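Local coordinates for exopolyphosphatase-related protein (Archaeoglobus fulgidus, PDB 3LLV) that probably binds NAD(P) through this Rossmann-fold TrkA-N domain, one part of a longer DHH-family protein that may bind nucleic acid, at residues 60-63 and 64-68. Sequence-based numbering, arbitrary orientation.
Sequences ESFY and RSLDL
The C-terminal end of the short helix 60-65, which follows the edge strand 51-54 in this Rossmann-fold TrkA-N domain, is where Phe62 and Tyr63 meet Ser65 and Leu66. The well-formed i+4 bond runs from Arg64 N to Glu60 O at 3.0 Å; the next two are weak, and i+3 bonds take over, Ser65 N to Phe62 O and Leu66 N to Tyr63 O, the latter 3.2 Å and from above the carbonyl plane. Phe62 O also accepts Ser65 OG at 2.6 Å. With OG between the backbone N and the carbonyl carbon (chi1 74°), the short hydroxyl folds back as a second donor where the helix ends. Apolar side chains suit the side facing strand 32-36, where Phe62 touches Val35 and Leu66 touches Leu33: Leu66 CG lies over one face of the Phe62 ring, offset toward the rim, and its CD1 comes 3.7 Å from Phe62 CE2. Tyr63, buried against Leu91 of helix 81-94, hydrogen-bonds through OH to Pro57 O. Glu60 and Arg64, one turn apart, stay beyond salt-bridge range; a water donates to Glu60 OE1 and accepts from Arg64 NE at 2.6 Å. A second water donates to Tyr63 O and, at 2.9 Å, to Leu66 O.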
# COMPACT_ATOMS: atom_id res chain seq x y z
N GLU A 60 -9.74 9.38 8.08
CA GLU A 60 -8.94 9.31 9.31
C GLU A 60 -9.57 8.41 10.38
O GLU A 60 -8.85 7.74 11.14
CB GLU A 60 -8.70 10.70 9.89
CG GLU A 60 -7.73 11.52 9.08
CD GLU A 60 -7.50 12.91 9.66
OE1 GLU A 60 -7.50 13.06 10.90
OE2 GLU A 60 -7.26 13.84 8.87
N SER A 61 -10.90 8.38 10.46
CA SER A 61 -11.55 7.52 11.45
C SER A 61 -11.30 6.04 11.18
O SER A 61 -11.28 5.23 12.12
CB SER A 61 -13.05 7.78 11.52
OG SER A 61 -13.32 9.11 11.93
N PHE A 62 -11.12 5.67 9.91
CA PHE A 62 -10.74 4.30 9.60
C PHE A 62 -9.42 3.94 10.27
O PHE A 62 -9.31 2.90 10.94
CB PHE A 62 -10.66 4.05 8.08
CG PHE A 62 -10.11 2.69 7.76
CD1 PHE A 62 -10.86 1.52 7.99
CD2 PHE A 62 -8.84 2.57 7.27
CE1 PHE A 62 -10.32 0.27 7.71
CE2 PHE A 62 -8.31 1.32 6.97
CZ PHE A 62 -9.05 0.17 7.21
N TYR A 63 -8.43 4.81 10.13
CA TYR A 63 -7.12 4.57 10.75
C TYR A 63 -7.18 4.54 12.26
O TYR A 63 -6.49 3.74 12.89
CB TYR A 63 -6.05 5.56 10.25
CG TYR A 63 -5.85 5.39 8.78
CD1 TYR A 63 -5.43 4.16 8.24
CD2 TYR A 63 -6.11 6.43 7.90
CE1 TYR A 63 -5.28 3.99 6.87
CE2 TYR A 63 -5.95 6.28 6.54
CZ TYR A 63 -5.55 5.06 6.02
OH TYR A 63 -5.44 4.93 4.65
N ARG A 64 -8.07 5.35 12.81
CA ARG A 64 -8.30 5.37 14.26
C ARG A 64 -8.97 4.09 14.79
O ARG A 64 -8.84 3.77 15.98
CB ARG A 64 -9.10 6.61 14.66
CG ARG A 64 -8.35 7.90 14.40
CD ARG A 64 -9.00 9.10 15.06
NE ARG A 64 -8.24 10.32 14.77
CZ ARG A 64 -7.13 10.71 15.37
NH1 ARG A 64 -6.60 10.00 16.37
NH2 ARG A 64 -6.55 11.83 14.99
N SER A 65 -9.65 3.35 13.91
CA SER A 65 -10.28 2.08 14.29
C SER A 65 -9.31 0.90 14.29
O SER A 65 -9.61 -0.15 14.85
CB SER A 65 -11.50 1.79 13.40
OG SER A 65 -11.12 1.38 12.10
N LEU A 66 -8.14 1.07 13.68
CA LEU A 66 -7.13 -0.00 13.60
C LEU A 66 -6.12 0.08 14.73
O LEU A 66 -5.84 1.16 15.26
CB LEU A 66 -6.39 0.05 12.27
CG LEU A 66 -7.18 -0.13 10.96
CD1 LEU A 66 -6.27 0.20 9.79
CD2 LEU A 66 -7.74 -1.55 10.84
N ASP A 67 -5.57 -1.07 15.11
CA ASP A 67 -4.46 -1.09 16.06
C ASP A 67 -3.19 -1.05 15.24
O ASP A 67 -2.74 -2.08 14.73
CB ASP A 67 -4.52 -2.34 16.94
CG ASP A 67 -3.44 -2.35 18.02
OD1 ASP A 67 -3.67 -2.94 19.10
OD2 ASP A 67 -2.35 -1.78 17.78
N LEU A 68 -2.60 0.11 15.10
CA LEU A 68 -1.49 0.29 14.22
C LEU A 68 -0.14 0.24 14.89
O LEU A 68 0.88 0.37 14.24
CB LEU A 68 -1.61 1.62 13.52
CG LEU A 68 -2.74 1.84 12.55
CD1 LEU A 68 -2.79 3.28 12.26
CD2 LEU A 68 -2.53 1.08 11.31
O HOH W 1 -9.06 12.10 13.13
O HOH W 2 -4.93 3.89 15.23